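Local structure of putative S41 protease (Bacteroides fragilis NCTC 9343, 3K50) at residues Y294-N299 with V319-K324. The protein is probably a serine peptidase of family S41, which also carries a PDZ-like domain, though its substrates are unknown. Numbering follows the deposited sequence.
Sequences YVLTTN and VLIGTK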
ATOM      1  N   TYR A 294       3.109 -16.184  -2.889  1.00 29.27           N
ATOM      2  CA  TYR A 294       4.154 -15.485  -2.099  1.00 25.91           C
ATOM      3  C   TYR A 294       3.731 -14.008  -2.137  1.00 27.61           C
ATOM      4  O   TYR A 294       3.472 -13.430  -3.227  1.00 30.77           O
ATOM      5  CB  TYR A 294       5.563 -15.700  -2.658  1.00 23.36           C
ATOM      6  CG  TYR A 294       5.955 -17.163  -2.662  1.00 29.80           C
ATOM      7  CD1 TYR A 294       5.487 -18.022  -3.641  1.00 26.62           C
ATOM      8  CD2 TYR A 294       6.733 -17.708  -1.635  1.00 31.99           C
ATOM      9  CE1 TYR A 294       5.822 -19.381  -3.632  1.00 26.64           C
ATOM     10  CE2 TYR A 294       7.041 -19.075  -1.609  1.00 31.07           C
ATOM     11  CZ  TYR A 294       6.562 -19.899  -2.596  1.00 27.86           C
ATOM     12  OH  TYR A 294       6.842 -21.246  -2.601  1.00 29.22           O
ATOM     13  N   VAL A 295       3.612 -13.427  -0.947  1.00 29.61           N
ATOM     14  CA  VAL A 295       3.179 -12.050  -0.750  1.00 27.36           C
ATOM     15  C   VAL A 295       4.325 -11.283  -0.085  1.00 25.25           C
ATOM     16  O   VAL A 295       4.855 -11.704   0.953  1.00 27.96           O
ATOM     17  CB  VAL A 295       1.862 -11.977   0.067  1.00 30.75           C
ATOM     18  CG1 VAL A 295       1.416 -10.479   0.263  1.00 27.21           C
ATOM     19  CG2 VAL A 295       0.749 -12.769  -0.637  1.00 26.85           C
ATOM     20  N   LEU A 296       4.795 -10.247  -0.779  1.00 28.53           N
ATOM     21  CA  LEU A 296       5.871  -9.375  -0.279  1.00 28.36           C
ATOM     22  C   LEU A 296       5.297  -8.213   0.536  1.00 26.94           C
ATOM     23  O   LEU A 296       4.437  -7.460   0.044  1.00 29.45           O
ATOM     24  CB  LEU A 296       6.706  -8.877  -1.455  1.00 26.86           C
ATOM     25  CG  LEU A 296       7.162  -9.905  -2.488  1.00 31.48           C
ATOM     26  CD1 LEU A 296       8.099  -9.303  -3.546  1.00 28.74           C
ATOM     27  CD2 LEU A 296       7.842 -11.092  -1.799  1.00 24.78           C
ATOM     28  N   THR A 297       5.776  -8.076   1.768  1.00 31.12           N
ATOM     29  CA  THR A 297       5.195  -7.147   2.771  1.00 31.11           C
ATOM     30  C   THR A 297       6.187  -6.260   3.494  1.00 28.24           C
ATOM     31  O   THR A 297       7.356  -6.571   3.524  1.00 28.51           O
ATOM     32  CB  THR A 297       4.421  -7.983   3.886  1.00 35.05           C
ATOM     33  OG1 THR A 297       5.325  -8.823   4.627  1.00 29.77           O
ATOM     34  CG2 THR A 297       3.367  -8.870   3.268  1.00 28.55           C
ATOM     35  N   THR A 298       5.714  -5.105   3.985  1.00 26.57           N
ATOM     36  CA  THR A 298       6.475  -4.276   4.903  1.00 26.76           C
ATOM     37  C   THR A 298       5.472  -3.733   5.900  1.00 31.85           C
ATOM     38  O   THR A 298       4.263  -4.053   5.837  1.00 27.66           O
ATOM     39  CB  THR A 298       7.248  -3.100   4.254  1.00 34.22           C
ATOM     40  OG1 THR A 298       6.330  -2.125   3.734  1.00 30.09           O
ATOM     41  CG2 THR A 298       8.248  -3.598   3.166  1.00 26.24           C
ATOM     42  N   ASN A 299       5.967  -2.937   6.840  1.00 30.08           N
ATOM     43  CA  ASN A 299       5.117  -2.246   7.785  1.00 32.78           C
ATOM     44  C   ASN A 299       4.094  -1.364   7.061  1.00 29.58           C
ATOM     45  O   ASN A 299       3.094  -1.025   7.637  1.00 32.03           O
ATOM     46  CB  ASN A 299       5.913  -1.353   8.746  1.00 35.96           C
ATOM     47  CG  ASN A 299       6.882  -2.102   9.693  1.00 38.62           C
ATOM     48  OD1 ASN A 299       7.619  -1.405  10.391  1.00 37.73           O
ATOM     49  ND2 ASN A 299       6.910  -3.474   9.731  1.00 30.16           N
ATOM     50  N   VAL A 319       2.707 -17.459   1.615  1.00 31.77           N
ATOM     51  CA  VAL A 319       4.021 -17.319   2.210  1.00 29.16           C
ATOM     52  C   VAL A 319       4.332 -15.857   2.209  1.00 29.07           C
ATOM     53  O   VAL A 319       4.308 -15.247   1.171  1.00 29.83           O
ATOM     54  CB  VAL A 319       5.089 -18.087   1.369  1.00 31.50           C
ATOM     55  CG1 VAL A 319       6.503 -17.744   1.829  1.00 26.48           C
ATOM     56  CG2 VAL A 319       4.808 -19.660   1.351  1.00 28.19           C
ATOM     57  N   LEU A 320       4.627 -15.314   3.378  1.00 28.77           N
ATOM     58  CA  LEU A 320       4.910 -13.918   3.586  1.00 27.03           C
ATOM     59  C   LEU A 320       6.405 -13.694   3.700  1.00 28.62           C
ATOM     60  O   LEU A 320       7.049 -14.335   4.494  1.00 26.59           O
ATOM     61  CB  LEU A 320       4.215 -13.408   4.840  1.00 33.31           C
ATOM     62  CG  LEU A 320       2.690 -13.561   4.898  1.00 30.57           C
ATOM     63  CD1 LEU A 320       2.181 -12.973   6.212  1.00 28.74           C
ATOM     64  CD2 LEU A 320       2.024 -12.930   3.656  1.00 24.80           C
ATOM     65  N   ILE A 321       6.916 -12.786   2.854  1.00 28.33           N
ATOM     66  CA  ILE A 321       8.335 -12.444   2.765  1.00 28.71           C
ATOM     67  C   ILE A 321       8.496 -10.949   2.904  1.00 28.14           C
ATOM     68  O   ILE A 321       7.832 -10.198   2.220  1.00 27.16           O
ATOM     69  CB  ILE A 321       8.925 -12.919   1.415  1.00 25.08           C
ATOM     70  CG1 ILE A 321       8.963 -14.448   1.352  1.00 32.22           C
ATOM     71  CG2 ILE A 321      10.403 -12.400   1.192  1.00 25.75           C
ATOM     72  CD1 ILE A 321       9.249 -14.974  -0.051  1.00 39.18           C
ATOM     73  N   GLY A 322       9.333 -10.499   3.844  1.00 28.12           N
ATOM     74  CA  GLY A 322       9.528  -9.031   4.035  1.00 26.18           C
ATOM     75  C   GLY A 322       9.547  -8.721   5.510  1.00 27.59           C
ATOM     76  O   GLY A 322      10.219  -9.410   6.240  1.00 26.92           O
ATOM     77  N   THR A 323       8.761  -7.718   5.944  1.00 27.45           N
ATOM     78  CA  THR A 323       8.699  -7.324   7.350  1.00 27.64           C
ATOM     79  C   THR A 323       7.235  -7.332   7.770  1.00 28.64           C
ATOM     80  O   THR A 323       6.356  -7.397   6.932  1.00 25.79           O
ATOM     81  CB  THR A 323       9.394  -5.982   7.632  1.00 31.20           C
ATOM     82  OG1 THR A 323       8.888  -4.953   6.782  1.00 33.95           O
ATOM     83  CG2 THR A 323      10.968  -6.091   7.463  1.00 27.31           C
ATOM     84  N   LYS A 324       6.974  -7.250   9.053  1.00 25.58           N
ATOM     85  CA  LYS A 324       5.596  -7.352   9.568  1.00 30.65           C
ATOM     86  C   LYS A 324       4.636  -6.308   8.980  1.00 29.65           C
ATOM     87  O   LYS A 324       5.048  -5.143   8.721  1.00 33.32           O
ATOM     88  CB  LYS A 324       5.692  -7.317  11.113  1.00 31.71           C
ATOM     89  CG  LYS A 324       4.412  -7.484  11.811  1.00 43.63           C
ATOM     90  CD  LYS A 324       4.465  -8.216  13.157  1.00 48.74           C
ATOM     91  CE  LYS A 324       4.628  -7.385  14.408  1.00 59.96           C
ATOM     92  NZ  LYS A 324       3.705  -8.035  15.502  1.00 52.76           N
TER
HETATM   93  O   HOH W   1       9.284  -2.206   7.310  1.00 27.00           O
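Ile321 and Tyr294 meet on the face of the sheet that helix 388-398 covers through Met397, Ala393 and Ile396. CG1 of Ile321 is anti to the carbonyl carbon (chi1 -68°) and CD1 anti to CA (chi2 168°), bringing this methyl to 4.0 Å from Tyr294 CD2. CD2 and CE2 of the ring lie obliquely against Val319, whose CB is 3.4 Å from Tyr294 CD2, while Leu296 CD2 rests against Ile321 CB. Beneath these side chains the strands run parallel; Ile321 N donates to Val295 O and its O accepts Thr297 N. At the last bridge Thr297 adds its side chain to the backbone ladder: OG1, set between N and carbonyl carbon (chi1 64°), donates to Thr323 O at 2.9 Å, and Thr297 O receives Thr323 N from above its carbonyl plane, so Thr297 holds both N and O of Thr323. Gly322 has no CB, which leaves its CA 3.3 Å from Thr297 O. Asn299 ND2 donates to Lys324 O at 2.7 Å, the acceptor lying close to the Asn299 amide plane. With helix 304-312 packed on Thr297 and Leu320 from the other face, strands 292-297 and 317-322 form a beta-alpha-beta crossover, as in the ClpP/crotonase-like core of S41 peptidases.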